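Local coordinates for protein probable 3-hydroxybutyryl-CoA dehydrogenase (Escherichia coli, PDB 3MOG) that catalyses the NAD-dependent oxidation of 3-hydroxyadipyl-CoA to 3-oxoadipyl-CoA in the breakdown of phenylacetate, working as a homotrimer, at residues C[132-144]-C[153-165]. Residues are numbered along the deposited sequence; the frame is centred on the assembly and turned at random.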
loop_
_atom_site.group_PDB
_atom_site.type_symbol
_atom_site.label_atom_id
_atom_site.label_comp_id
_atom_site.label_asym_id
_atom_site.label_seq_id
_atom_site.Cartn_x
_atom_site.Cartn_y
_atom_site.Cartn_z
ATOM N N ILE C 132 -29.073 10.131 -12.160
ATOM C CA ILE C 132 -29.780 10.749 -13.283
ATOM C C ILE C 132 -30.780 9.800 -13.951
ATOM O O ILE C 132 -30.639 8.579 -13.863
ATOM C CB ILE C 132 -28.813 11.469 -14.300
ATOM C CG1 ILE C 132 -28.350 10.538 -15.426
ATOM C CG2 ILE C 132 -27.644 12.145 -13.569
ATOM C CD1 ILE C 132 -29.106 10.738 -16.732
ATOM N N LYS C 133 -31.757 10.404 -14.636
ATOM C CA LYS C 133 -32.996 9.766 -15.104
ATOM C C LYS C 133 -32.887 8.469 -15.884
ATOM O O LYS C 133 -33.366 7.438 -15.426
ATOM C CB LYS C 133 -33.875 10.778 -15.861
ATOM C CG LYS C 133 -35.232 11.129 -15.215
ATOM C CD LYS C 133 -35.270 11.045 -13.678
ATOM C CE LYS C 133 -36.182 9.903 -13.200
ATOM N NZ LYS C 133 -36.171 9.738 -11.716
ATOM N N ASN C 134 -32.298 8.514 -17.070
ATOM C CA ASN C 134 -32.133 7.302 -17.859
ATOM C C ASN C 134 -30.656 6.966 -17.932
ATOM O O ASN C 134 -29.992 7.336 -18.887
ATOM C CB ASN C 134 -32.701 7.492 -19.262
ATOM C CG ASN C 134 -34.197 7.343 -19.305
ATOM O OD1 ASN C 134 -34.918 8.149 -18.723
ATOM N ND2 ASN C 134 -34.677 6.317 -20.002
ATOM N N PRO C 135 -30.132 6.252 -16.920
ATOM C CA PRO C 135 -28.672 6.169 -16.757
ATOM C C PRO C 135 -27.966 5.473 -17.927
ATOM O O PRO C 135 -26.765 5.658 -18.129
ATOM C CB PRO C 135 -28.514 5.375 -15.459
ATOM C CG PRO C 135 -29.751 4.538 -15.381
ATOM C CD PRO C 135 -30.847 5.331 -16.014
ATOM N N GLU C 136 -28.745 4.729 -18.705
ATOM C CA GLU C 136 -28.288 3.934 -19.836
ATOM C C GLU C 136 -27.776 4.735 -21.029
ATOM O O GLU C 136 -27.058 4.193 -21.877
ATOM C CB GLU C 136 -29.438 3.043 -20.301
ATOM C CG GLU C 136 -30.808 3.567 -19.857
ATOM C CD GLU C 136 -31.855 3.505 -20.949
ATOM O OE1 GLU C 136 -31.881 2.515 -21.717
ATOM O OE2 GLU C 136 -32.660 4.458 -21.032
ATOM N N ARG C 137 -28.165 6.000 -21.129
ATOM C CA ARG C 137 -27.711 6.818 -22.253
ATOM C C ARG C 137 -26.595 7.763 -21.835
ATOM O O ARG C 137 -26.223 8.658 -22.583
ATOM C CB ARG C 137 -28.867 7.551 -22.972
ATOM C CG ARG C 137 -29.932 8.191 -22.077
ATOM C CD ARG C 137 -29.399 9.401 -21.344
ATOM N NE ARG C 137 -30.291 9.856 -20.285
ATOM C CZ ARG C 137 -31.144 10.868 -20.410
ATOM N NH1 ARG C 137 -31.226 11.538 -21.556
ATOM N NH2 ARG C 137 -31.909 11.212 -19.382
ATOM N N VAL C 138 -26.095 7.571 -20.617
ATOM C CA VAL C 138 -24.890 8.250 -20.157
ATOM C C VAL C 138 -23.674 7.384 -20.513
ATOM O O VAL C 138 -23.713 6.165 -20.365
ATOM C CB VAL C 138 -24.926 8.533 -18.643
ATOM C CG1 VAL C 138 -23.819 9.489 -18.238
ATOM C CG2 VAL C 138 -26.274 9.104 -18.237
ATOM N N ALA C 139 -22.617 8.028 -21.006
ATOM C CA ALA C 139 -21.406 7.352 -21.459
ATOM C C ALA C 139 -20.270 8.357 -21.504
ATOM O O ALA C 139 -20.496 9.547 -21.395
ATOM C CB ALA C 139 -21.616 6.736 -22.847
ATOM N N GLY C 140 -19.043 7.874 -21.661
ATOM C CA GLY C 140 -17.899 8.762 -21.830
ATOM C C GLY C 140 -17.553 8.836 -23.293
ATOM O O GLY C 140 -17.607 7.835 -23.998
ATOM N N LEU C 141 -17.226 10.031 -23.756
ATOM C CA LEU C 141 -16.737 10.212 -25.108
ATOM C C LEU C 141 -15.465 11.031 -24.973
ATOM O O LEU C 141 -15.494 12.261 -24.932
ATOM C CB LEU C 141 -17.804 10.895 -25.983
ATOM C CG LEU C 141 -17.797 10.646 -27.494
ATOM C CD1 LEU C 141 -18.004 9.185 -27.802
ATOM C CD2 LEU C 141 -18.864 11.483 -28.197
ATOM N N HIS C 142 -14.343 10.328 -24.862
ATOM C CA HIS C 142 -13.096 10.940 -24.436
ATOM C C HIS C 142 -12.153 11.250 -25.593
ATOM O O HIS C 142 -11.519 10.347 -26.124
ATOM C CB HIS C 142 -12.412 10.033 -23.404
ATOM C CG HIS C 142 -11.110 10.561 -22.899
ATOM N ND1 HIS C 142 -9.984 9.771 -22.776
ATOM C CD2 HIS C 142 -10.748 11.801 -22.488
ATOM C CE1 HIS C 142 -8.987 10.504 -22.308
ATOM N NE2 HIS C 142 -9.422 11.740 -22.132
ATOM N N PHE C 143 -12.062 12.532 -25.956
ATOM C CA PHE C 143 -11.207 13.007 -27.047
ATOM C C PHE C 143 -9.840 13.397 -26.503
ATOM O O PHE C 143 -9.660 13.534 -25.298
ATOM C CB PHE C 143 -11.828 14.255 -27.698
ATOM C CG PHE C 143 -13.124 14.004 -28.429
ATOM C CD1 PHE C 143 -14.326 13.899 -27.738
ATOM C CD2 PHE C 143 -13.141 13.915 -29.814
ATOM C CE1 PHE C 143 -15.518 13.695 -28.403
ATOM C CE2 PHE C 143 -14.332 13.705 -30.501
ATOM C CZ PHE C 143 -15.521 13.584 -29.800
ATOM N N PHE C 144 -8.886 13.626 -27.394
ATOM C CA PHE C 144 -7.535 13.995 -26.974
ATOM C C PHE C 144 -7.141 15.345 -27.584
ATOM O O PHE C 144 -7.537 15.643 -28.701
ATOM C CB PHE C 144 -6.544 12.873 -27.352
ATOM C CG PHE C 144 -6.712 11.605 -26.526
ATOM C CD1 PHE C 144 -7.763 10.713 -26.775
ATOM C CD2 PHE C 144 -5.833 11.318 -25.486
ATOM C CE1 PHE C 144 -7.941 9.569 -26.004
ATOM C CE2 PHE C 144 -6.007 10.169 -24.709
ATOM C CZ PHE C 144 -7.061 9.287 -24.982
ATOM N N VAL C 153 -10.715 8.391 -30.007
ATOM C CA VAL C 153 -11.631 8.638 -28.888
ATOM C C VAL C 153 -11.920 7.351 -28.109
ATOM O O VAL C 153 -12.070 6.288 -28.698
ATOM C CB VAL C 153 -12.917 9.491 -29.254
ATOM C CG1 VAL C 153 -13.208 9.469 -30.693
ATOM C CG2 VAL C 153 -14.153 9.108 -28.415
ATOM N N GLU C 154 -11.937 7.454 -26.786
ATOM C CA GLU C 154 -12.295 6.343 -25.926
ATOM C C GLU C 154 -13.780 6.453 -25.604
ATOM O O GLU C 154 -14.231 7.467 -25.059
ATOM C CB GLU C 154 -11.445 6.378 -24.651
ATOM C CG GLU C 154 -9.966 6.131 -24.892
ATOM C CD GLU C 154 -9.130 6.193 -23.617
ATOM O OE1 GLU C 154 -9.087 7.268 -22.980
ATOM O OE2 GLU C 154 -8.500 5.168 -23.264
ATOM N N VAL C 155 -14.538 5.430 -25.987
ATOM C CA VAL C 155 -15.974 5.383 -25.742
ATOM C C VAL C 155 -16.191 4.586 -24.461
ATOM O O VAL C 155 -15.980 3.379 -24.420
ATOM C CB VAL C 155 -16.745 4.718 -26.907
ATOM C CG1 VAL C 155 -18.233 4.607 -26.565
ATOM C CG2 VAL C 155 -16.554 5.486 -28.212
ATOM N N VAL C 156 -16.586 5.265 -23.401
ATOM C CA VAL C 156 -16.476 4.665 -22.076
ATOM C C VAL C 156 -17.816 4.253 -21.503
ATOM O O VAL C 156 -18.705 5.097 -21.324
ATOM C CB VAL C 156 -15.781 5.618 -21.097
ATOM C CG1 VAL C 156 -15.351 4.869 -19.858
ATOM C CG2 VAL C 156 -14.600 6.260 -21.754
ATOM N N SER C 157 -17.968 2.961 -21.224
ATOM C CA SER C 157 -19.188 2.467 -20.580
ATOM C C SER C 157 -19.105 2.583 -19.064
ATOM O O SER C 157 -18.149 2.116 -18.428
ATOM C CB SER C 157 -19.489 1.024 -20.961
ATOM O OG SER C 157 -19.714 0.881 -22.355
ATOM N N GLY C 158 -20.118 3.220 -18.485
ATOM C CA GLY C 158 -20.370 3.087 -17.062
ATOM C C GLY C 158 -21.117 1.790 -16.851
ATOM O O GLY C 158 -21.473 1.093 -17.818
ATOM N N LEU C 159 -21.377 1.477 -15.586
ATOM C CA LEU C 159 -22.119 0.272 -15.208
ATOM C C LEU C 159 -23.430 0.100 -15.973
ATOM O O LEU C 159 -23.709 -0.983 -16.491
ATOM C CB LEU C 159 -22.391 0.302 -13.698
ATOM C CG LEU C 159 -23.101 -0.862 -13.015
ATOM C CD1 LEU C 159 -22.183 -2.088 -12.982
ATOM C CD2 LEU C 159 -23.514 -0.426 -11.619
ATOM N N ALA C 160 -24.196 1.189 -16.063
ATOM C CA ALA C 160 -25.535 1.195 -16.653
ATOM C C ALA C 160 -25.572 1.374 -18.170
ATOM O O ALA C 160 -26.604 1.110 -18.788
ATOM C CB ALA C 160 -26.395 2.273 -15.982
ATOM N N THR C 161 -24.460 1.821 -18.755
ATOM C CA THR C 161 -24.400 2.199 -20.178
ATOM C C THR C 161 -24.852 1.084 -21.110
ATOM O O THR C 161 -24.233 0.014 -21.154
ATOM C CB THR C 161 -22.969 2.624 -20.602
ATOM O OG1 THR C 161 -22.515 3.711 -19.790
ATOM C CG2 THR C 161 -22.917 3.046 -22.078
ATOM N N ALA C 162 -25.917 1.351 -21.864
ATOM C CA ALA C 162 -26.422 0.411 -22.868
ATOM C C ALA C 162 -25.430 0.186 -24.008
ATOM O O ALA C 162 -24.635 1.073 -24.348
ATOM C CB ALA C 162 -27.769 0.874 -23.410
ATOM N N ALA C 163 -25.483 -1.016 -24.581
ATOM C CA ALA C 163 -24.624 -1.407 -25.695
ATOM C C ALA C 163 -24.980 -0.726 -27.019
ATOM O O ALA C 163 -24.083 -0.498 -27.847
ATOM C CB ALA C 163 -24.610 -2.937 -25.860
ATOM N N GLU C 164 -26.269 -0.429 -27.237
ATOM C CA GLU C 164 -26.689 0.300 -28.438
ATOM C C GLU C 164 -26.109 1.717 -28.443
ATOM O O GLU C 164 -25.689 2.224 -29.493
ATOM C CB GLU C 164 -28.215 0.323 -28.578
ATOM C CG GLU C 164 -28.811 -0.988 -29.094
ATOM C CD GLU C 164 -30.124 -0.793 -29.836
ATOM O OE1 GLU C 164 -30.291 0.259 -30.492
ATOM O OE2 GLU C 164 -30.987 -1.696 -29.774
ATOM N N VAL C 165 -26.061 2.328 -27.260
ATOM C CA VAL C 165 -25.455 3.639 -27.046
ATOM C C VAL C 165 -23.972 3.643 -27.449
ATOM O O VAL C 165 -23.535 4.544 -28.161
ATOM C CB VAL C 165 -25.665 4.088 -25.583
ATOM C CG1 VAL C 165 -24.843 5.321 -25.258
ATOM C CG2 VAL C 165 -27.165 4.343 -25.320
#
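His142 and Glu154 project together from one face of an antiparallel hairpin, strands 138-143 and 152-157, the part 153-157 making 163° with 138-143 between N-to-C directions. With CG anti to the backbone N (chi1 180°), the imidazole donates from ND1 to Glu154 OE1 at 2.7 Å, the acceptor only 3° out of the ring plane and using its anti lone pair. Glu154 OE2 accepts from the backbone N of Ile190 and Val191, so both ends of the carboxylate are fixed; His142 NE2 has a weak bond to Ser121 OG. In this dehydrogenase family a His-Glu pair serves catalysis, a role these two residues probably share. Packing is tight at Gly140, whose CA lies 4.3 Å from Val156 CA, closer than in the other bridged pairs; Gly140 N to Val156 O and Val156 N to Gly140 O are both 2.8 Å. On the other face Leu141 CD1 touches Val153 CG2 (3.9 Å) and Val155 CG2. The partly exposed Pro135-Ala160 end lacks strand pairing but is pinned by Thr161 OG1 to Val138 O (2.8 Å) and Ala162 N to Glu136 O (3.1 Å); Ala160 also meets Arg273 of a neighbouring subunit. Within the Rossmann-type domain, strand 138-143 pairs with parallel strand 115-118, strand 152-157 with 179-184, and helix 163-175 packs on Ala139 and Leu141 through Leu169.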